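Long-range contacts in ketosynthase (Streptomyces sp. MSC090213JE08, PDB 6KXD), which forms part of the ishigamide ketosynthase/chain length factor of a highly reducing type II polyketide synthase, probably as the chain length factor subunit that helps set polyketide length: residues A175-Y187 / G326-A338; A344-V357 / D363-G375. One frame throughout, in Å; residues are numbered along the deposited sequence.

Overall arrangement
From the N terminus, the chain first reaches 175-187, the turn and start of helix 180-193. It then runs through 138 residues of helices, strands and loops before 326-338 returns, as the entry into helix 332-344, to close interaction 1 about 4 Å, centre to centre, from the middle of the chain. That helix ends at Ala344, where interaction 2 begins; this second contact closes a short hairpin with only five residues between its segments. The two loops follow in series, neither nested nor crossing. They still touch, for Leu182 and Ile337 of interaction 1 both pack on Val357, joining the buried helix pair to the C-terminal hairpin.

Interaction 1. Residues A175-Y187 / G326-A338; sequences AGGRVSGLLALNY and GDTGAASASFQIA. With EDO (1,2-ethanediol), chain D.
Arg178 takes hold of Asp327 side-on in a salt bridge: NE bonds OD1 at 2.9 Å and NH2 bonds OD2 at 2.7 Å, the second almost straight at 172°. Both oxygens lie close to the guanidinium plane, but the carboxylate is turned 32° against it. With CG swung anti to the backbone N (chi1 -178°), the carboxylate of Asp327 reaches Arg178. Its OD1 also accepts Gly329 N, in an Asx turn, from the face opposite NE. Arg178 NH1 bonds Val360 O and, weakly, an ethanediol.

Deeper in, water 1 fills the crotch between the helix starts. It accepts hydrogen bonds from the N-H groups of Gly181 and Ala333 and sits 2.6 Å from both Arg178 O and Ala330 O. Beside it Ala330 CA points its hydrogen at Gly177 O, 3.1 Å away. A side chain at Gly181 would collide with Ser334 OG, which is bonded to Ser204.

Further along, Leu182 sets CG on Ala333 CB at 3.5 Å, and its CD2 meets Ile337 CD1 at 3.7 Å; Leu185 CD2 touches that same methyl.

Paired buried helices of this kind form the central layer of the thiolase fold. By sequence, Arg178 probably stands where a ketosynthase carries its active-site cysteine; loss of that cysteine, usually to glutamine, marks chain length factors.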
loop_
_atom_site.group_PDB
_atom_site.type_symbol
_atom_site.label_atom_id
_atom_site.label_comp_id
_atom_site.label_asym_id
_atom_site.label_seq_id
_atom_site.Cartn_x
_atom_site.Cartn_y
_atom_site.Cartn_z
ATOM N N ALA B 175 -3.765 -0.627 0.723
ATOM C CA ALA B 175 -5.068 -0.150 0.409
ATOM C C ALA B 175 -5.999 -1.359 0.411
ATOM O O ALA B 175 -5.671 -2.363 0.976
ATOM C CB ALA B 175 -5.050 0.549 -0.934
ATOM N N GLY B 176 -7.162 -1.269 -0.235
ATOM C CA GLY B 176 -8.042 -2.418 -0.274
ATOM C C GLY B 176 -9.404 -2.122 0.286
ATOM O O GLY B 176 -10.297 -2.972 0.249
ATOM N N GLY B 177 -9.595 -0.939 0.874
ATOM C CA GLY B 177 -10.894 -0.597 1.374
ATOM C C GLY B 177 -11.360 -1.544 2.468
ATOM O O GLY B 177 -10.659 -1.793 3.453
ATOM N N ARG B 178 -12.575 -2.104 2.340
ATOM C CA ARG B 178 -13.090 -2.898 3.429
ATOM C C ARG B 178 -12.231 -4.128 3.766
ATOM O O ARG B 178 -12.304 -4.614 4.894
ATOM C CB ARG B 178 -14.488 -3.394 3.096
ATOM C CG ARG B 178 -15.452 -2.273 2.827
ATOM C CD ARG B 178 -16.844 -2.700 3.246
ATOM N NE ARG B 178 -17.766 -1.739 2.698
ATOM C CZ ARG B 178 -18.148 -1.716 1.420
ATOM N NH1 ARG B 178 -17.825 -2.711 0.595
ATOM N NH2 ARG B 178 -18.882 -0.704 0.981
ATOM N N VAL B 179 -11.443 -4.638 2.816
ATOM C CA VAL B 179 -10.655 -5.832 3.089
ATOM C C VAL B 179 -9.288 -5.422 3.642
ATOM O O VAL B 179 -8.492 -6.312 3.959
ATOM C CB VAL B 179 -10.476 -6.743 1.888
ATOM C CG1 VAL B 179 -11.828 -7.245 1.434
ATOM C CG2 VAL B 179 -9.678 -6.076 0.774
ATOM N N SER B 180 -8.998 -4.110 3.680
ATOM C CA SER B 180 -7.618 -3.659 3.883
ATOM C C SER B 180 -7.103 -4.104 5.269
ATOM O O SER B 180 -5.897 -4.330 5.426
ATOM C CB SER B 180 -7.451 -2.141 3.718
ATOM O OG SER B 180 -8.172 -1.503 4.760
ATOM N N GLY B 181 -7.960 -4.122 6.279
ATOM C CA GLY B 181 -7.529 -4.599 7.633
ATOM C C GLY B 181 -7.063 -6.041 7.598
ATOM O O GLY B 181 -6.115 -6.421 8.280
ATOM N N LEU B 182 -7.699 -6.866 6.763
ATOM C CA LEU B 182 -7.294 -8.249 6.628
ATOM C C LEU B 182 -6.041 -8.402 5.763
ATOM O O LEU B 182 -5.256 -9.251 6.047
ATOM C CB LEU B 182 -8.465 -9.093 6.105
ATOM C CG LEU B 182 -9.693 -9.052 7.001
ATOM C CD1 LEU B 182 -10.832 -9.946 6.478
ATOM C CD2 LEU B 182 -9.323 -9.512 8.396
ATOM N N LEU B 183 -5.890 -7.607 4.698
ATOM C CA LEU B 183 -4.677 -7.585 3.920
ATOM C C LEU B 183 -3.535 -7.167 4.841
ATOM O O LEU B 183 -2.462 -7.726 4.771
ATOM C CB LEU B 183 -4.844 -6.592 2.783
ATOM C CG LEU B 183 -5.897 -6.950 1.736
ATOM C CD1 LEU B 183 -5.922 -5.866 0.696
ATOM C CD2 LEU B 183 -5.602 -8.293 1.084
ATOM N N ALA B 184 -3.814 -6.189 5.700
ATOM C CA ALA B 184 -2.788 -5.707 6.599
ATOM C C ALA B 184 -2.396 -6.851 7.544
ATOM O O ALA B 184 -1.246 -7.049 7.843
ATOM C CB ALA B 184 -3.260 -4.547 7.382
ATOM N N LEU B 185 -3.420 -7.540 8.061
ATOM C CA LEU B 185 -3.199 -8.578 9.034
ATOM C C LEU B 185 -2.360 -9.675 8.392
ATOM O O LEU B 185 -1.445 -10.230 9.002
ATOM C CB LEU B 185 -4.543 -9.113 9.508
ATOM C CG LEU B 185 -4.460 -10.246 10.508
ATOM C CD1 LEU B 185 -3.618 -9.857 11.708
ATOM C CD2 LEU B 185 -5.852 -10.615 10.948
ATOM N N ASN B 186 -2.686 -10.018 7.143
ATOM C CA ASN B 186 -1.987 -11.089 6.485
ATOM C C ASN B 186 -0.546 -10.674 6.167
ATOM O O ASN B 186 0.429 -11.458 6.261
ATOM C CB ASN B 186 -2.685 -11.508 5.200
ATOM C CG ASN B 186 -2.320 -12.931 4.857
ATOM O OD1 ASN B 186 -2.314 -13.781 5.751
ATOM N ND2 ASN B 186 -2.096 -13.166 3.590
ATOM N N TYR B 187 -0.391 -9.400 5.792
ATOM C CA TYR B 187 0.895 -8.859 5.543
ATOM C C TYR B 187 1.773 -8.993 6.801
ATOM O O TYR B 187 2.915 -9.495 6.745
ATOM C CB TYR B 187 0.701 -7.410 5.069
ATOM C CG TYR B 187 1.980 -6.672 4.795
ATOM C CD1 TYR B 187 2.562 -6.688 3.543
ATOM C CD2 TYR B 187 2.612 -5.967 5.786
ATOM C CE1 TYR B 187 3.716 -5.984 3.277
ATOM C CE2 TYR B 187 3.787 -5.288 5.539
ATOM C CZ TYR B 187 4.367 -5.320 4.289
ATOM O OH TYR B 187 5.532 -4.620 4.018
ATOM N N GLY B 326 -22.427 2.222 10.370
ATOM C CA GLY B 326 -22.355 2.633 9.015
ATOM C C GLY B 326 -21.302 1.848 8.266
ATOM O O GLY B 326 -20.691 0.908 8.806
ATOM N N ASP B 327 -21.112 2.231 7.008
ATOM C CA ASP B 327 -20.097 1.688 6.166
ATOM C C ASP B 327 -18.802 2.371 6.580
ATOM O O ASP B 327 -18.652 3.558 6.289
ATOM C CB ASP B 327 -20.390 1.905 4.677
ATOM C CG ASP B 327 -19.348 1.303 3.745
ATOM O OD1 ASP B 327 -18.392 0.671 4.244
ATOM O OD2 ASP B 327 -19.495 1.446 2.533
ATOM N N THR B 328 -17.956 1.662 7.346
ATOM C CA THR B 328 -16.741 2.297 7.876
ATOM C C THR B 328 -15.566 2.112 6.920
ATOM O O THR B 328 -14.413 2.438 7.255
ATOM C CB THR B 328 -16.406 1.757 9.269
ATOM O OG1 THR B 328 -16.206 0.333 9.194
ATOM C CG2 THR B 328 -17.502 2.085 10.249
ATOM N N GLY B 329 -15.817 1.647 5.696
ATOM C CA GLY B 329 -14.768 1.706 4.706
ATOM C C GLY B 329 -13.595 0.845 5.137
ATOM O O GLY B 329 -13.775 -0.309 5.547
ATOM N N ALA B 330 -12.380 1.401 5.059
ATOM C CA ALA B 330 -11.178 0.654 5.361
ATOM C C ALA B 330 -11.173 0.174 6.814
ATOM O O ALA B 330 -10.425 -0.761 7.122
ATOM C CB ALA B 330 -9.931 1.452 5.054
ATOM N N ALA B 331 -11.879 0.879 7.699
ATOM C CA ALA B 331 -11.868 0.504 9.088
ATOM C C ALA B 331 -12.618 -0.823 9.265
ATOM O O ALA B 331 -12.411 -1.499 10.257
ATOM C CB ALA B 331 -12.450 1.585 9.965
ATOM N N SER B 332 -13.490 -1.147 8.301
ATOM C CA SER B 332 -14.413 -2.259 8.462
ATOM C C SER B 332 -13.778 -3.487 9.121
ATOM O O SER B 332 -14.296 -3.896 10.128
ATOM C CB SER B 332 -15.091 -2.604 7.164
ATOM O OG SER B 332 -16.059 -3.573 7.456
ATOM N N ALA B 333 -12.768 -4.137 8.512
ATOM C CA ALA B 333 -12.369 -5.461 8.989
ATOM C C ALA B 333 -11.742 -5.343 10.371
ATOM O O ALA B 333 -11.832 -6.250 11.145
ATOM C CB ALA B 333 -11.447 -6.187 8.036
ATOM N N SER B 334 -11.099 -4.199 10.655
ATOM C CA SER B 334 -10.519 -4.010 11.961
ATOM C C SER B 334 -11.625 -3.875 13.016
ATOM O O SER B 334 -11.521 -4.421 14.113
ATOM C CB SER B 334 -9.573 -2.815 11.937
ATOM O OG SER B 334 -8.513 -3.074 11.068
ATOM N N PHE B 335 -12.682 -3.141 12.693
ATOM C CA PHE B 335 -13.829 -3.023 13.578
ATOM C C PHE B 335 -14.470 -4.396 13.742
ATOM O O PHE B 335 -14.833 -4.754 14.849
ATOM C CB PHE B 335 -14.832 -2.015 13.084
ATOM C CG PHE B 335 -14.427 -0.582 13.240
ATOM C CD1 PHE B 335 -13.334 -0.235 14.018
ATOM C CD2 PHE B 335 -15.161 0.407 12.649
ATOM C CE1 PHE B 335 -12.978 1.093 14.173
ATOM C CE2 PHE B 335 -14.797 1.733 12.794
ATOM C CZ PHE B 335 -13.735 2.064 13.592
ATOM N N GLN B 336 -14.419 -5.217 12.687
ATOM C CA GLN B 336 -15.021 -6.552 12.777
ATOM C C GLN B 336 -14.263 -7.456 13.759
ATOM O O GLN B 336 -14.882 -8.110 14.612
ATOM C CB GLN B 336 -15.118 -7.186 11.398
ATOM C CG GLN B 336 -16.154 -6.477 10.564
ATOM C CD GLN B 336 -15.975 -6.839 9.121
ATOM O OE1 GLN B 336 -15.671 -6.016 8.285
ATOM N NE2 GLN B 336 -16.161 -8.102 8.832
ATOM N N ILE B 337 -12.938 -7.458 13.636
ATOM C CA ILE B 337 -12.078 -8.182 14.501
ATOM C C ILE B 337 -12.240 -7.624 15.918
ATOM O O ILE B 337 -12.414 -8.371 16.839
ATOM C CB ILE B 337 -10.631 -8.151 14.005
ATOM C CG1 ILE B 337 -10.469 -8.925 12.690
ATOM C CG2 ILE B 337 -9.740 -8.699 15.092
ATOM C CD1 ILE B 337 -9.132 -8.764 12.048
ATOM N N ALA B 338 -12.199 -6.309 16.085
ATOM C CA ALA B 338 -12.415 -5.682 17.400
ATOM C C ALA B 338 -13.779 -6.055 18.003
ATOM O O ALA B 338 -13.846 -6.287 19.222
ATOM C CB ALA B 338 -12.251 -4.202 17.335
HETATM C C1 EDO D . -19.461 -4.111 -3.609
HETATM O O1 EDO D . -19.333 -3.633 -2.245
HETATM C C2 EDO D . -20.355 -3.330 -4.581
HETATM O O2 EDO D . -21.132 -4.345 -5.212
HETATM O O HOH W 1 -10.756 -3.312 6.572
#

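Interaction 2. Residues A344-V357 / D363-G375; sequences AEADADSRGRIALV and DGAVAVAVLRLIG
Ala355 and Leu371 face each other as a hydrogen-bonded antiparallel pair, Leu371 N to Ala355 O at 2.7 Å and Ala355 N to Leu371 O at 2.8 Å. Val357 and Ala369 repeat the pattern, and Val357 CG2 lies 3.7 Å from Ala369 CB. Val357 and Ala355 also pack on Val340 of helix 332-344. On the other face Ile354 CG2 touches Val370 CG1, while Leu356 CG rests on Val368 CG1 at 3.7 Å. This is the closing beta hairpin of the C-terminal half of a thiolase fold, with strand 287-291 flanking one strand and strand 250-259 the other.

Toward the open end, Arg372 bends at chi2 and chi3 (127° and 19°), so that Ile354 CD1 sits over the centre of one guanidinium face, 3.4 Å from its plane, while NH1 bonds Gly352 O at 3.0 Å. Cut back to an alanine, this position would probably lose both the flat cover over Ile354 CD1 and the NH1 donor to Gly352 O. Leu373 still packs inward, its CD1 on Ala344 CB. Beyond it the grip slackens at the solvent: Gly352 N makes a weak, bent bond to Leu373 O, and exposed Arg351 passes Ile374 at a slant, its NE reaching Gly375 O weakly at 3.3 Å.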
loop_
_atom_site.group_PDB
_atom_site.type_symbol
_atom_site.label_atom_id
_atom_site.label_comp_id
_atom_site.label_asym_id
_atom_site.label_seq_id
_atom_site.Cartn_x
_atom_site.Cartn_y
_atom_site.Cartn_z
ATOM N N ALA B 344 -15.984 -11.243 22.948
ATOM C CA ALA B 344 -15.287 -12.300 23.627
ATOM C C ALA B 344 -14.852 -11.864 25.038
ATOM O O ALA B 344 -14.920 -12.660 25.930
ATOM C CB ALA B 344 -14.114 -12.793 22.818
ATOM N N GLU B 345 -14.328 -10.638 25.193
ATOM C CA GLU B 345 -13.771 -10.169 26.443
ATOM C C GLU B 345 -14.898 -10.189 27.498
ATOM O O GLU B 345 -16.072 -9.855 27.209
ATOM C CB GLU B 345 -13.176 -8.755 26.304
ATOM C CG GLU B 345 -12.792 -8.067 27.615
ATOM C CD GLU B 345 -13.153 -6.577 27.668
ATOM O OE1 GLU B 345 -12.692 -5.823 26.768
ATOM O OE2 GLU B 345 -13.957 -6.174 28.567
ATOM N N ALA B 346 -14.524 -10.654 28.697
ATOM C CA ALA B 346 -15.366 -10.595 29.927
ATOM C C ALA B 346 -16.563 -11.540 29.744
ATOM O O ALA B 346 -17.689 -11.262 30.181
ATOM C CB ALA B 346 -15.762 -9.160 30.220
ATOM N N ASP B 347 -16.300 -12.653 29.039
ATOM C CA ASP B 347 -17.307 -13.671 28.776
ATOM C C ASP B 347 -16.590 -14.997 28.539
ATOM O O ASP B 347 -16.264 -15.336 27.401
ATOM C CB ASP B 347 -18.215 -13.323 27.600
ATOM C CG ASP B 347 -19.314 -14.365 27.414
ATOM O OD1 ASP B 347 -19.631 -15.089 28.410
ATOM O OD2 ASP B 347 -19.814 -14.491 26.289
ATOM N N ALA B 348 -16.381 -15.727 29.637
ATOM C CA ALA B 348 -15.656 -16.993 29.678
ATOM C C ALA B 348 -16.164 -17.968 28.599
ATOM O O ALA B 348 -15.410 -18.832 28.173
ATOM C CB ALA B 348 -15.761 -17.587 31.066
ATOM N N ASP B 349 -17.413 -17.808 28.142
ATOM C CA ASP B 349 -18.020 -18.687 27.107
ATOM C C ASP B 349 -17.206 -18.617 25.799
ATOM O O ASP B 349 -17.240 -19.546 24.992
ATOM C CB ASP B 349 -19.484 -18.321 26.818
ATOM C CG ASP B 349 -20.534 -18.777 27.842
ATOM O OD1 ASP B 349 -20.175 -19.413 28.861
ATOM O OD2 ASP B 349 -21.724 -18.483 27.621
ATOM N N SER B 350 -16.489 -17.501 25.580
ATOM C CA SER B 350 -15.780 -17.270 24.332
ATOM C C SER B 350 -14.452 -18.030 24.273
ATOM O O SER B 350 -13.895 -18.164 23.201
ATOM C CB SER B 350 -15.534 -15.796 24.120
ATOM O OG SER B 350 -14.686 -15.257 25.129
ATOM N N ARG B 351 -13.930 -18.504 25.415
ATOM C CA ARG B 351 -12.579 -19.016 25.442
ATOM C C ARG B 351 -12.482 -20.257 24.550
ATOM O O ARG B 351 -13.304 -21.133 24.638
ATOM C CB ARG B 351 -12.095 -19.372 26.853
ATOM C CG ARG B 351 -10.621 -19.773 26.895
ATOM C CD ARG B 351 -9.889 -19.453 28.206
ATOM N NE ARG B 351 -8.459 -19.160 28.023
ATOM C CZ ARG B 351 -7.508 -20.075 27.814
ATOM N NH1 ARG B 351 -7.808 -21.361 27.860
ATOM N NH2 ARG B 351 -6.267 -19.704 27.548
ATOM N N GLY B 352 -11.449 -20.274 23.712
ATOM C CA GLY B 352 -11.119 -21.300 22.732
ATOM C C GLY B 352 -12.053 -21.340 21.536
ATOM O O GLY B 352 -11.911 -22.242 20.732
ATOM N N ARG B 353 -12.994 -20.374 21.414
ATOM C CA ARG B 353 -13.991 -20.469 20.360
ATOM C C ARG B 353 -13.421 -19.900 19.054
ATOM O O ARG B 353 -12.594 -19.038 19.061
ATOM C CB ARG B 353 -15.269 -19.726 20.745
ATOM C CG ARG B 353 -16.034 -20.355 21.901
ATOM C CD ARG B 353 -16.498 -21.772 21.627
ATOM N NE ARG B 353 -17.195 -22.228 22.830
ATOM C CZ ARG B 353 -18.510 -22.377 22.958
ATOM N NH1 ARG B 353 -19.226 -22.823 21.942
ATOM N NH2 ARG B 353 -19.098 -22.070 24.108
ATOM N N ILE B 354 -13.957 -20.364 17.924
ATOM C CA ILE B 354 -13.569 -19.878 16.622
ATOM C C ILE B 354 -14.439 -18.686 16.217
ATOM O O ILE B 354 -15.678 -18.653 16.374
ATOM C CB ILE B 354 -13.644 -21.005 15.572
ATOM C CG1 ILE B 354 -12.639 -22.113 15.853
ATOM C CG2 ILE B 354 -13.445 -20.450 14.160
ATOM C CD1 ILE B 354 -11.208 -21.676 15.658
ATOM N N ALA B 355 -13.780 -17.672 15.647
ATOM C CA ALA B 355 -14.460 -16.584 15.047
ATOM C C ALA B 355 -13.975 -16.421 13.601
ATOM O O ALA B 355 -12.863 -16.672 13.240
ATOM C CB ALA B 355 -14.242 -15.317 15.832
ATOM N N LEU B 356 -14.893 -15.975 12.777
ATOM C CA LEU B 356 -14.670 -15.750 11.363
ATOM C C LEU B 356 -15.091 -14.313 11.065
ATOM O O LEU B 356 -16.208 -13.904 11.438
ATOM C CB LEU B 356 -15.531 -16.707 10.543
ATOM C CG LEU B 356 -15.287 -16.726 9.042
ATOM C CD1 LEU B 356 -15.590 -18.099 8.479
ATOM C CD2 LEU B 356 -16.184 -15.718 8.351
ATOM N N VAL B 357 -14.221 -13.574 10.384
ATOM C CA VAL B 357 -14.559 -12.220 9.928
ATOM C C VAL B 357 -14.398 -12.215 8.408
ATOM O O VAL B 357 -13.534 -12.839 7.890
ATOM C CB VAL B 357 -13.713 -11.131 10.607
ATOM C CG1 VAL B 357 -13.843 -11.216 12.106
ATOM C CG2 VAL B 357 -12.268 -11.148 10.189
ATOM N N ASP B 363 -13.974 -2.960 -5.075
ATOM C CA ASP B 363 -12.973 -3.131 -6.113
ATOM C C ASP B 363 -12.723 -4.626 -6.390
ATOM O O ASP B 363 -11.826 -4.921 -7.152
ATOM C CB ASP B 363 -11.729 -2.312 -5.759
ATOM C CG ASP B 363 -12.008 -0.801 -5.673
ATOM O OD1 ASP B 363 -12.954 -0.322 -6.334
ATOM O OD2 ASP B 363 -11.286 -0.108 -4.934
ATOM N N GLY B 364 -13.534 -5.536 -5.805
ATOM C CA GLY B 364 -13.614 -6.973 -6.215
ATOM C C GLY B 364 -13.011 -7.953 -5.191
ATOM O O GLY B 364 -13.230 -9.181 -5.250
ATOM N N ALA B 365 -12.280 -7.420 -4.215
ATOM C CA ALA B 365 -11.570 -8.236 -3.242
ATOM C C ALA B 365 -12.533 -8.838 -2.216
ATOM O O ALA B 365 -13.515 -8.222 -1.809
ATOM C CB ALA B 365 -10.520 -7.415 -2.566
ATOM N N VAL B 366 -12.225 -10.068 -1.797
ATOM C CA VAL B 366 -12.855 -10.715 -0.713
ATOM C C VAL B 366 -11.764 -11.222 0.241
ATOM O O VAL B 366 -10.689 -11.640 -0.171
ATOM C CB VAL B 366 -13.744 -11.863 -1.233
ATOM C CG1 VAL B 366 -14.322 -12.660 -0.084
ATOM C CG2 VAL B 366 -14.852 -11.307 -2.145
ATOM N N ALA B 367 -12.010 -11.090 1.534
ATOM C CA ALA B 367 -11.060 -11.637 2.511
ATOM C C ALA B 367 -11.822 -12.187 3.719
ATOM O O ALA B 367 -12.888 -11.678 4.141
ATOM C CB ALA B 367 -10.061 -10.583 2.886
ATOM N N VAL B 368 -11.229 -13.243 4.303
ATOM C CA VAL B 368 -11.767 -13.886 5.415
ATOM C C VAL B 368 -10.636 -14.173 6.388
ATOM O O VAL B 368 -9.584 -14.591 5.955
ATOM C CB VAL B 368 -12.485 -15.186 5.019
ATOM C CG1 VAL B 368 -12.905 -15.964 6.253
ATOM C CG2 VAL B 368 -13.677 -14.921 4.124
ATOM N N ALA B 369 -10.889 -13.920 7.675
ATOM C CA ALA B 369 -9.967 -14.348 8.700
ATOM C C ALA B 369 -10.684 -15.274 9.674
ATOM O O ALA B 369 -11.809 -14.996 10.119
ATOM C CB ALA B 369 -9.332 -13.190 9.430
ATOM N N VAL B 370 -9.942 -16.300 10.108
ATOM C CA VAL B 370 -10.414 -17.236 11.147
ATOM C C VAL B 370 -9.533 -17.065 12.385
ATOM O O VAL B 370 -8.299 -17.083 12.288
ATOM C CB VAL B 370 -10.402 -18.675 10.619
ATOM C CG1 VAL B 370 -10.824 -19.680 11.675
ATOM C CG2 VAL B 370 -11.286 -18.802 9.402
ATOM N N LEU B 371 -10.174 -16.763 13.508
ATOM C CA LEU B 371 -9.459 -16.513 14.779
ATOM C C LEU B 371 -9.866 -17.589 15.777
ATOM O O LEU B 371 -10.991 -18.059 15.747
ATOM C CB LEU B 371 -9.881 -15.180 15.360
ATOM C CG LEU B 371 -9.774 -13.982 14.408
ATOM C CD1 LEU B 371 -10.319 -12.738 15.084
ATOM C CD2 LEU B 371 -8.352 -13.754 13.978
ATOM N N ARG B 372 -8.968 -17.895 16.706
ATOM C CA ARG B 372 -9.352 -18.659 17.864
ATOM C C ARG B 372 -9.273 -17.737 19.072
ATOM O O ARG B 372 -8.174 -17.163 19.302
ATOM C CB ARG B 372 -8.433 -19.862 17.973
ATOM C CG ARG B 372 -8.440 -20.456 19.376
ATOM C CD ARG B 372 -8.734 -21.923 19.483
ATOM N NE ARG B 372 -8.568 -22.750 18.296
ATOM C CZ ARG B 372 -9.466 -23.661 17.904
ATOM N NH1 ARG B 372 -10.653 -23.730 18.500
ATOM N NH2 ARG B 372 -9.166 -24.474 16.905
ATOM N N LEU B 373 -10.399 -17.603 19.790
ATOM C CA LEU B 373 -10.481 -16.703 20.941
ATOM C C LEU B 373 -9.765 -17.418 22.086
ATOM O O LEU B 373 -9.878 -18.642 22.231
ATOM C CB LEU B 373 -11.929 -16.295 21.225
ATOM C CG LEU B 373 -12.651 -15.709 20.009
ATOM C CD1 LEU B 373 -14.115 -15.480 20.278
ATOM C CD2 LEU B 373 -11.967 -14.417 19.574
ATOM N N ILE B 374 -8.918 -16.675 22.798
ATOM C CA ILE B 374 -8.138 -17.216 23.876
ATOM C C ILE B 374 -8.577 -16.454 25.125
ATOM O O ILE B 374 -9.622 -16.801 25.664
ATOM C CB ILE B 374 -6.646 -17.151 23.537
ATOM C CG1 ILE B 374 -6.371 -17.980 22.281
ATOM C CG2 ILE B 374 -5.769 -17.588 24.706
ATOM C CD1 ILE B 374 -5.009 -17.756 21.728
ATOM N N GLY B 375 -7.863 -15.377 25.480
ATOM C CA GLY B 375 -8.074 -14.586 26.718
ATOM C C GLY B 375 -7.134 -15.021 27.836
ATOM O O GLY B 375 -6.849 -16.224 27.953
#